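Long-range contacts in metallocarboxypeptidase (Trypanosoma cruzi, PDB 3DWC), which probably removes single amino acids, other than proline, from the C-terminal end of peptides as a metal-dependent carboxypeptidase of the M32 family: residues E198-P203 and N336-V340; A214-F219 and R321-F326; F218-W223 and F314-L318. One frame throughout, in Å; residues are numbered along the deposited sequence.

Interaction 1 (E198-P203 and N336-V340); sequences ETVLEP and NMKRV. With SO4 (sulfate ion), chain U.
Residues 198-203, an extended linker between helices 168-196 and 209-222, run across helix 334-341, with the CA atoms of Val200 and Asn336 6.1 Å apart. Asn336 (chi1 t, chi2 75°) sets its amide against one residue of the linker: Leu201 N donates to Asn336 OD1 (2.8 Å) and Asn336 ND2 donates to Leu201 O (2.7 Å), a two-point pairing like that of a strand neighbour. A water donates to both Asn336 OD1 (2.6 Å) and Thr199 O (2.8 Å). Met337 SD touches Pro203 CG at 4.0 Å. Arg339 points toward the linker; its NE (3.3 Å) and NH2 (3.0 Å) both donate to Thr199 O. Glu198 adds a charge-only salt bridge, OE1 over the guanidinium face, 3.5 Å from Arg339 NE. A sulfate accepts from Thr199 N (O3, 2.6 Å) and Arg339 NH2 (O4, 3.0 Å). Val340 CG2 packs on Val200 CG1 (3.8 Å) and Pro203 CD (4.1 Å). Helix side chains thus satisfy backbone groups of an irregular linker, fastening it at the surface by polar bonds together with a small apolar patch.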
loop_
_atom_site.group_PDB
_atom_site.type_symbol
_atom_site.label_atom_id
_atom_site.label_comp_id
_atom_site.label_asym_id
_atom_site.label_seq_id
_atom_site.Cartn_x
_atom_site.Cartn_y
_atom_site.Cartn_z
ATOM N N GLU B 198 -28.096 32.865 23.456
ATOM C CA GLU B 198 -26.721 33.308 23.216
ATOM C C GLU B 198 -26.402 33.452 21.720
ATOM O O GLU B 198 -26.780 32.592 20.893
ATOM C CB GLU B 198 -25.713 32.332 23.827
ATOM C CG GLU B 198 -25.622 32.377 25.352
ATOM C CD GLU B 198 -24.476 31.530 25.881
ATOM O OE1 GLU B 198 -24.085 30.554 25.194
ATOM O OE2 GLU B 198 -23.965 31.841 26.991
ATOM N N THR B 199 -25.669 34.516 21.393
ATOM C CA THR B 199 -25.187 34.730 20.030
ATOM C C THR B 199 -24.109 33.712 19.687
ATOM O O THR B 199 -23.207 33.466 20.490
ATOM C CB THR B 199 -24.586 36.128 19.818
ATOM O OG1 THR B 199 -25.565 37.133 20.139
ATOM C CG2 THR B 199 -24.117 36.286 18.334
ATOM N N VAL B 200 -24.246 33.107 18.517
ATOM C CA VAL B 200 -23.277 32.179 17.990
ATOM C C VAL B 200 -22.928 32.645 16.559
ATOM O O VAL B 200 -23.779 32.656 15.683
ATOM C CB VAL B 200 -23.803 30.726 17.975
ATOM C CG1 VAL B 200 -22.731 29.780 17.431
ATOM C CG2 VAL B 200 -24.239 30.269 19.382
ATOM N N LEU B 201 -21.671 33.039 16.355
ATOM C CA LEU B 201 -21.167 33.420 15.042
ATOM C C LEU B 201 -20.587 32.168 14.377
ATOM O O LEU B 201 -19.659 31.522 14.916
ATOM C CB LEU B 201 -20.111 34.493 15.179
ATOM C CG LEU B 201 -20.448 35.696 16.066
ATOM C CD1 LEU B 201 -19.242 36.605 16.217
ATOM C CD2 LEU B 201 -21.632 36.492 15.514
ATOM N N GLU B 202 -21.158 31.811 13.232
ATOM C CA GLU B 202 -20.665 30.700 12.459
ATOM C C GLU B 202 -19.385 31.089 11.731
ATOM O O GLU B 202 -19.316 32.141 11.085
ATOM C CB GLU B 202 -21.685 30.232 11.419
ATOM C CG GLU B 202 -22.774 29.360 11.995
ATOM C CD GLU B 202 -22.250 28.067 12.539
ATOM O OE1 GLU B 202 -22.573 27.784 13.709
ATOM O OE2 GLU B 202 -21.507 27.337 11.815
ATOM N N PRO B 203 -18.373 30.236 11.818
ATOM C CA PRO B 203 -17.201 30.488 10.980
ATOM C C PRO B 203 -17.547 30.593 9.486
ATOM O O PRO B 203 -18.290 29.754 8.958
ATOM C CB PRO B 203 -16.320 29.283 11.268
ATOM C CG PRO B 203 -16.723 28.887 12.679
ATOM C CD PRO B 203 -18.195 29.042 12.663
ATOM N N ASN B 336 -16.770 32.126 21.491
ATOM C CA ASN B 336 -17.637 31.770 20.378
ATOM C C ASN B 336 -17.362 30.359 19.843
ATOM O O ASN B 336 -18.298 29.618 19.577
ATOM C CB ASN B 336 -17.547 32.771 19.229
ATOM C CG ASN B 336 -18.504 32.427 18.128
ATOM O OD1 ASN B 336 -19.695 32.656 18.289
ATOM N ND2 ASN B 336 -18.016 31.828 17.030
ATOM N N MET B 337 -16.099 29.943 19.740
ATOM C CA MET B 337 -15.844 28.607 19.245
ATOM C C MET B 337 -16.361 27.526 20.171
ATOM O O MET B 337 -16.749 26.457 19.728
ATOM C CB MET B 337 -14.376 28.388 18.913
ATOM C CG MET B 337 -13.923 29.187 17.693
ATOM S SD MET B 337 -14.838 28.835 16.191
ATOM C CE MET B 337 -14.696 27.063 16.203
ATOM N N LYS B 338 -16.315 27.761 21.467
ATOM C CA LYS B 338 -16.969 26.840 22.393
ATOM C C LYS B 338 -18.462 26.682 22.080
ATOM O O LYS B 338 -19.023 25.591 22.152
ATOM C CB LYS B 338 -16.769 27.300 23.835
ATOM C CG LYS B 338 -17.405 26.372 24.848
ATOM C CD LYS B 338 -17.072 26.835 26.266
ATOM C CE LYS B 338 -18.058 26.327 27.274
ATOM N NZ LYS B 338 -17.703 26.892 28.655
ATOM N N ARG B 339 -19.108 27.778 21.721
ATOM C CA ARG B 339 -20.546 27.754 21.442
ATOM C C ARG B 339 -20.852 26.986 20.186
ATOM O O ARG B 339 -21.822 26.248 20.144
ATOM C CB ARG B 339 -21.112 29.166 21.381
ATOM C CG ARG B 339 -21.654 29.581 22.699
ATOM C CD ARG B 339 -21.073 30.805 23.317
ATOM N NE ARG B 339 -21.802 31.999 23.030
ATOM C CZ ARG B 339 -21.902 33.083 23.803
ATOM N NH1 ARG B 339 -21.363 33.181 25.014
ATOM N NH2 ARG B 339 -22.595 34.102 23.343
ATOM N N VAL B 340 -19.992 27.141 19.180
ATOM C CA VAL B 340 -20.072 26.381 17.934
ATOM C C VAL B 340 -19.828 24.862 18.192
ATOM O O VAL B 340 -20.638 24.026 17.838
ATOM C CB VAL B 340 -19.036 26.933 16.899
ATOM C CG1 VAL B 340 -18.931 26.007 15.651
ATOM C CG2 VAL B 340 -19.364 28.388 16.523
HETATM S S SO4 U . -24.456 36.958 24.172
HETATM O O1 SO4 U . -23.530 38.098 24.230
HETATM O O2 SO4 U . -25.816 37.390 24.504
HETATM O O3 SO4 U . -24.474 36.397 22.826
HETATM O O4 SO4 U . -24.032 35.951 25.145
HETATM O O HOH W 1 -20.515 34.303 20.102
#

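Interaction 2 (A214-F219 and R321-F326); sequences ALCRFF and RLVEYF
Two helical segments, 214-219 and 321-326, run roughly antiparallel, their axes 10.9 Å apart at closest and their directions at 140°; Leu215 and Tyr325 have the nearest CA atoms, 6.7 Å apart. Leu215, chi1 t and chi2 p, reaches between several partners: CD1 sits over the face of the Tyr325 ring (3.9 Å to its centroid, a CH-pi contact), and CD2 meets Leu322 CD2 and Phe326 CE2, both at 3.8 Å. Tyr325 (chi1 m, chi2 -96°) turns its ring edge to Ala214, CE1 to CB 3.7 Å. This is apolar helix-helix packing within the largely helical M32 fold, without hydrogen bonds between the segments; Phe207 and Phe258 also meet the Phe326 ring. The CA-to-CB bond of Phe218 points toward the other helix, so CB stands 3.6 Å from Tyr325 OH; chi1 t carries the ring on, with CE2 3.6 Å from Arg321 CD. Arg321, with chi1 and chi2 both m, lays its aliphatic stem along Phe218 and Phe219, CG standing 4.2 Å from Phe219 CZ, while its guanidinium makes a cation-pi contact with Phe317.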
loop_
_atom_site.group_PDB
_atom_site.type_symbol
_atom_site.label_atom_id
_atom_site.label_comp_id
_atom_site.label_asym_id
_atom_site.label_seq_id
_atom_site.Cartn_x
_atom_site.Cartn_y
_atom_site.Cartn_z
ATOM N N ALA B 214 -2.625 21.518 7.080
ATOM C CA ALA B 214 -1.548 21.975 7.935
ATOM C C ALA B 214 -1.972 22.093 9.405
ATOM O O ALA B 214 -1.205 21.733 10.342
ATOM C CB ALA B 214 -0.983 23.307 7.406
ATOM N N LEU B 215 -3.166 22.607 9.629
ATOM C CA LEU B 215 -3.731 22.710 10.972
ATOM C C LEU B 215 -3.937 21.352 11.657
ATOM O O LEU B 215 -3.639 21.171 12.854
ATOM C CB LEU B 215 -5.046 23.482 10.936
ATOM C CG LEU B 215 -5.655 23.824 12.297
ATOM C CD1 LEU B 215 -4.708 24.675 13.206
ATOM C CD2 LEU B 215 -6.948 24.502 12.127
ATOM N N CYS B 216 -4.443 20.406 10.893
ATOM C CA CYS B 216 -4.619 19.050 11.364
ATOM C C CYS B 216 -3.288 18.415 11.783
ATOM O O CYS B 216 -3.210 17.812 12.852
ATOM C CB CYS B 216 -5.314 18.229 10.281
ATOM S SG CYS B 216 -7.125 18.558 10.117
ATOM N N ARG B 217 -2.259 18.520 10.945
ATOM C CA ARG B 217 -0.946 17.989 11.284
ATOM C C ARG B 217 -0.408 18.664 12.514
ATOM O O ARG B 217 0.318 18.044 13.275
ATOM C CB ARG B 217 0.083 18.186 10.159
ATOM C CG ARG B 217 -0.229 17.385 8.920
ATOM C CD ARG B 217 0.823 17.536 7.803
ATOM N NE ARG B 217 0.303 16.706 6.733
ATOM C CZ ARG B 217 0.540 15.402 6.593
ATOM N NH1 ARG B 217 1.399 14.765 7.398
ATOM N NH2 ARG B 217 -0.064 14.754 5.595
ATOM N N PHE B 218 -0.682 19.966 12.654
ATOM C CA PHE B 218 -0.228 20.707 13.815
ATOM C C PHE B 218 -0.848 20.057 15.039
ATOM O O PHE B 218 -0.170 19.812 16.016
ATOM C CB PHE B 218 -0.600 22.188 13.751
ATOM C CG PHE B 218 -0.311 22.919 15.026
ATOM C CD1 PHE B 218 0.977 23.264 15.358
ATOM C CD2 PHE B 218 -1.329 23.220 15.920
ATOM C CE1 PHE B 218 1.251 23.900 16.555
ATOM C CE2 PHE B 218 -1.067 23.862 17.095
ATOM C CZ PHE B 218 0.210 24.219 17.420
ATOM N N PHE B 219 -2.132 19.711 14.962
ATOM C CA PHE B 219 -2.759 19.071 16.088
ATOM C C PHE B 219 -2.318 17.655 16.330
ATOM O O PHE B 219 -2.157 17.264 17.497
ATOM C CB PHE B 219 -4.265 19.282 16.127
ATOM C CG PHE B 219 -4.642 20.664 16.588
ATOM C CD1 PHE B 219 -4.689 20.962 17.945
ATOM C CD2 PHE B 219 -4.942 21.673 15.675
ATOM C CE1 PHE B 219 -5.035 22.258 18.385
ATOM C CE2 PHE B 219 -5.300 22.922 16.097
ATOM C CZ PHE B 219 -5.340 23.230 17.457
ATOM N N ARG B 321 -4.970 29.624 16.967
ATOM C CA ARG B 321 -4.516 28.837 15.827
ATOM C C ARG B 321 -5.429 28.999 14.641
ATOM O O ARG B 321 -4.972 28.949 13.489
ATOM C CB ARG B 321 -4.432 27.361 16.139
ATOM C CG ARG B 321 -3.620 27.043 17.377
ATOM C CD ARG B 321 -2.160 27.310 17.215
ATOM N NE ARG B 321 -1.614 27.495 18.543
ATOM C CZ ARG B 321 -1.563 28.651 19.194
ATOM N NH1 ARG B 321 -1.914 29.806 18.604
ATOM N NH2 ARG B 321 -1.081 28.663 20.435
ATOM N N LEU B 322 -6.716 29.211 14.876
ATOM C CA LEU B 322 -7.619 29.417 13.743
ATOM C C LEU B 322 -7.307 30.762 13.118
ATOM O O LEU B 322 -7.373 30.895 11.908
ATOM C CB LEU B 322 -9.096 29.328 14.126
ATOM C CG LEU B 322 -9.597 27.985 14.672
ATOM C CD1 LEU B 322 -11.041 28.132 15.217
ATOM C CD2 LEU B 322 -9.496 26.903 13.643
ATOM N N VAL B 323 -6.959 31.757 13.917
ATOM C CA VAL B 323 -6.560 33.076 13.357
ATOM C C VAL B 323 -5.255 32.950 12.527
ATOM O O VAL B 323 -5.163 33.392 11.390
ATOM C CB VAL B 323 -6.421 34.134 14.471
ATOM C CG1 VAL B 323 -5.794 35.461 13.912
ATOM C CG2 VAL B 323 -7.764 34.369 15.103
ATOM N N GLU B 324 -4.285 32.249 13.093
ATOM C CA GLU B 324 -2.993 32.024 12.470
ATOM C C GLU B 324 -3.033 31.261 11.125
ATOM O O GLU B 324 -2.325 31.637 10.174
ATOM C CB GLU B 324 -2.148 31.259 13.469
ATOM C CG GLU B 324 -0.777 30.909 12.961
ATOM C CD GLU B 324 -0.029 29.998 13.925
ATOM O OE1 GLU B 324 -0.565 29.740 15.048
ATOM O OE2 GLU B 324 1.089 29.545 13.532
ATOM N N TYR B 325 -3.848 30.201 11.062
ATOM C CA TYR B 325 -3.932 29.330 9.881
ATOM C C TYR B 325 -4.918 29.831 8.842
ATOM O O TYR B 325 -4.725 29.604 7.659
ATOM C CB TYR B 325 -4.280 27.887 10.288
ATOM C CG TYR B 325 -3.065 27.117 10.716
ATOM C CD1 TYR B 325 -2.366 26.281 9.839
ATOM C CD2 TYR B 325 -2.549 27.298 11.966
ATOM C CE1 TYR B 325 -1.223 25.591 10.276
ATOM C CE2 TYR B 325 -1.418 26.634 12.391
ATOM C CZ TYR B 325 -0.766 25.791 11.564
ATOM O OH TYR B 325 0.374 25.220 12.080
ATOM N N PHE B 326 -5.999 30.497 9.264
ATOM C CA PHE B 326 -7.040 30.919 8.294
ATOM C C PHE B 326 -7.168 32.409 8.174
ATOM O O PHE B 326 -7.769 32.889 7.213
ATOM C CB PHE B 326 -8.427 30.349 8.668
ATOM C CG PHE B 326 -8.473 28.840 8.707
ATOM C CD1 PHE B 326 -8.076 28.073 7.620
ATOM C CD2 PHE B 326 -8.922 28.196 9.805
ATOM C CE1 PHE B 326 -8.110 26.687 7.697
ATOM C CE2 PHE B 326 -8.958 26.820 9.852
ATOM C CZ PHE B 326 -8.553 26.091 8.822
#

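Interaction 3 (F218-W223 and F314-L318); sequences FFMDVW and FMEFL
An aromatic cluster of Phe219, Trp223, Phe314 and Phe317 fills the space between helices 209-222 and 312-326. Segments 218-222 and 314-318 are helical, and Trp223 is the first residue to leave helical phi/psi, at -82/6. The axes come no closer than 13.7 Å, at 134° between their directions, and the nearest CA atoms are those of Phe219 and Leu318 (9.5 Å), then Val222 and Phe317 (10.7 Å). At this spacing the contact is made by side chains alone, mostly aromatic rings. Phe219 (chi1 m, chi2 -82°) extends toward helix 312-326: its CE1 is 3.5 Å from Phe314 CZ and 3.6 Å from Phe317 CE2, and its CZ is 3.7 Å from Leu318 CD1. Phe314 and Phe317 both take chi1 t with chi2 near 80° and reach back. The Phe219 centroid lies 5.5 Å from that of Phe314, with planes at 53°, and 6.0 Å from that of Phe317, with planes at 83°; both pairs are oblique. On the side of Phe314, Trp223 joins through CH2, 3.9 Å from Phe314 CE1, its six-membered ring inclined at 61° with centroids 6.0 Å apart. Around Phe317, CE2 meets Phe218 CE2 at 3.9 Å, near the plane of the Phe218 ring, and Val222 CG2 at 4.1 Å. Trp223 also packs on Ile266 and Thr269 of the metal-binding helix 259-276 and on Ala304 and Ile308 of helix 294-309. With no hydrogen bond across, the arrangement is a buried aromatic cluster joining two helices of the largely helical M32 fold.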
loop_
_atom_site.group_PDB
_atom_site.type_symbol
_atom_site.label_atom_id
_atom_site.label_comp_id
_atom_site.label_asym_id
_atom_site.label_seq_id
_atom_site.Cartn_x
_atom_site.Cartn_y
_atom_site.Cartn_z
ATOM N N PHE B 218 -0.682 19.966 12.654
ATOM C CA PHE B 218 -0.228 20.707 13.815
ATOM C C PHE B 218 -0.848 20.057 15.039
ATOM O O PHE B 218 -0.170 19.812 16.016
ATOM C CB PHE B 218 -0.600 22.188 13.751
ATOM C CG PHE B 218 -0.311 22.919 15.026
ATOM C CD1 PHE B 218 0.977 23.264 15.358
ATOM C CD2 PHE B 218 -1.329 23.220 15.920
ATOM C CE1 PHE B 218 1.251 23.900 16.555
ATOM C CE2 PHE B 218 -1.067 23.862 17.095
ATOM C CZ PHE B 218 0.210 24.219 17.420
ATOM N N PHE B 219 -2.132 19.711 14.962
ATOM C CA PHE B 219 -2.759 19.071 16.088
ATOM C C PHE B 219 -2.318 17.655 16.330
ATOM O O PHE B 219 -2.157 17.264 17.497
ATOM C CB PHE B 219 -4.265 19.282 16.127
ATOM C CG PHE B 219 -4.642 20.664 16.588
ATOM C CD1 PHE B 219 -4.689 20.962 17.945
ATOM C CD2 PHE B 219 -4.942 21.673 15.675
ATOM C CE1 PHE B 219 -5.035 22.258 18.385
ATOM C CE2 PHE B 219 -5.300 22.922 16.097
ATOM C CZ PHE B 219 -5.340 23.230 17.457
ATOM N N MET B 220 -2.005 16.912 15.268
ATOM C CA MET B 220 -1.386 15.640 15.454
ATOM C C MET B 220 -0.029 15.804 16.202
ATOM O O MET B 220 0.293 14.979 17.064
ATOM C CB MET B 220 -1.195 14.952 14.113
ATOM C CG MET B 220 -2.528 14.580 13.473
ATOM S SD MET B 220 -2.375 13.855 11.866
ATOM C CE MET B 220 -1.781 12.192 12.245
ATOM N N ASP B 221 0.737 16.864 15.908
ATOM C CA ASP B 221 1.948 17.191 16.703
ATOM C C ASP B 221 1.669 17.528 18.181
ATOM O O ASP B 221 2.422 17.137 19.094
ATOM C CB ASP B 221 2.717 18.365 16.077
ATOM C CG ASP B 221 3.432 17.988 14.780
ATOM O OD1 ASP B 221 3.630 16.774 14.488
ATOM O OD2 ASP B 221 3.829 18.931 14.052
ATOM N N VAL B 222 0.579 18.258 18.428
ATOM C CA VAL B 222 0.131 18.549 19.788
ATOM C C VAL B 222 -0.138 17.238 20.529
ATOM O O VAL B 222 0.199 17.119 21.684
ATOM C CB VAL B 222 -1.120 19.488 19.797
ATOM C CG1 VAL B 222 -1.752 19.597 21.183
ATOM C CG2 VAL B 222 -0.758 20.878 19.201
ATOM N N TRP B 223 -0.720 16.238 19.849
ATOM C CA TRP B 223 -0.911 14.917 20.481
ATOM C C TRP B 223 0.333 13.996 20.460
ATOM O O TRP B 223 0.261 12.817 20.816
ATOM C CB TRP B 223 -2.127 14.195 19.873
ATOM C CG TRP B 223 -3.327 14.330 20.723
ATOM C CD1 TRP B 223 -3.808 13.417 21.598
ATOM C CD2 TRP B 223 -4.267 15.407 20.712
ATOM N NE1 TRP B 223 -4.970 13.869 22.170
ATOM C CE2 TRP B 223 -5.272 15.093 21.639
ATOM C CE3 TRP B 223 -4.359 16.604 20.001
ATOM C CZ2 TRP B 223 -6.303 15.932 21.906
ATOM C CZ3 TRP B 223 -5.392 17.440 20.285
ATOM C CH2 TRP B 223 -6.361 17.100 21.213
ATOM N N PHE B 314 -9.645 23.888 25.724
ATOM C CA PHE B 314 -9.055 23.696 24.410
ATOM C C PHE B 314 -9.446 24.810 23.437
ATOM O O PHE B 314 -8.684 25.147 22.526
ATOM C CB PHE B 314 -9.474 22.353 23.912
ATOM C CG PHE B 314 -8.811 21.920 22.658
ATOM C CD1 PHE B 314 -7.551 21.430 22.673
ATOM C CD2 PHE B 314 -9.500 21.957 21.464
ATOM C CE1 PHE B 314 -6.958 20.952 21.528
ATOM C CE2 PHE B 314 -8.895 21.518 20.296
ATOM C CZ PHE B 314 -7.615 20.999 20.354
ATOM N N MET B 315 -10.631 25.396 23.612
ATOM C CA MET B 315 -11.021 26.524 22.764
ATOM C C MET B 315 -10.053 27.691 22.893
ATOM O O MET B 315 -9.859 28.470 21.954
ATOM C CB MET B 315 -12.466 26.967 23.080
ATOM C CG MET B 315 -13.533 25.901 22.762
ATOM S SD MET B 315 -13.449 25.178 21.093
ATOM C CE MET B 315 -12.591 23.652 21.382
ATOM N N GLU B 316 -9.497 27.842 24.094
ATOM C CA GLU B 316 -8.543 28.885 24.379
ATOM C C GLU B 316 -7.250 28.706 23.621
ATOM O O GLU B 316 -6.669 29.671 23.120
ATOM C CB GLU B 316 -8.240 28.918 25.861
ATOM C CG GLU B 316 -9.441 29.213 26.690
ATOM C CD GLU B 316 -9.082 29.458 28.157
ATOM O OE1 GLU B 316 -7.979 30.020 28.417
ATOM O OE2 GLU B 316 -9.895 29.042 29.017
ATOM N N PHE B 317 -6.793 27.452 23.556
ATOM C CA PHE B 317 -5.727 27.089 22.657
ATOM C C PHE B 317 -6.093 27.146 21.139
ATOM O O PHE B 317 -5.311 27.605 20.306
ATOM C CB PHE B 317 -5.232 25.695 23.003
ATOM C CG PHE B 317 -3.956 25.338 22.299
ATOM C CD1 PHE B 317 -2.731 25.830 22.744
ATOM C CD2 PHE B 317 -3.975 24.485 21.202
ATOM C CE1 PHE B 317 -1.535 25.497 22.087
ATOM C CE2 PHE B 317 -2.785 24.137 20.549
ATOM C CZ PHE B 317 -1.566 24.653 21.002
ATOM N N LEU B 318 -7.267 26.643 20.783
ATOM C CA LEU B 318 -7.662 26.540 19.384
ATOM C C LEU B 318 -7.865 27.873 18.664
ATOM O O LEU B 318 -7.386 28.072 17.522
ATOM C CB LEU B 318 -8.956 25.720 19.270
ATOM C CG LEU B 318 -9.547 25.570 17.858
ATOM C CD1 LEU B 318 -8.545 24.902 16.916
ATOM C CD2 LEU B 318 -10.885 24.836 17.911
#

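Interactions 2 and 3 are successive parts of one interface between helices 209-222 and 312-326: their centres lie 8 Å apart and they share Phe218 and Phe219. Interaction 1, whose centre is 18 Å from that of interaction 2 and 19 Å from that of interaction 3, ties linker 198-203 to the next helix, 334-341, which itself packs on helix 312-326: Met337 CE is 3.9 Å from Leu322 CD1, and Lys338 CA is 3.6 Å from Met315 CG. Along the chain it encloses the other two. Interaction 1 lies at the surface, interaction 2 is partly buried and interaction 3 is buried; there the side chains of Trp223 and Glu268, the predicted proton donor/acceptor, are about 10 Å apart, and Val222's is about 8 Å from the bound glycine.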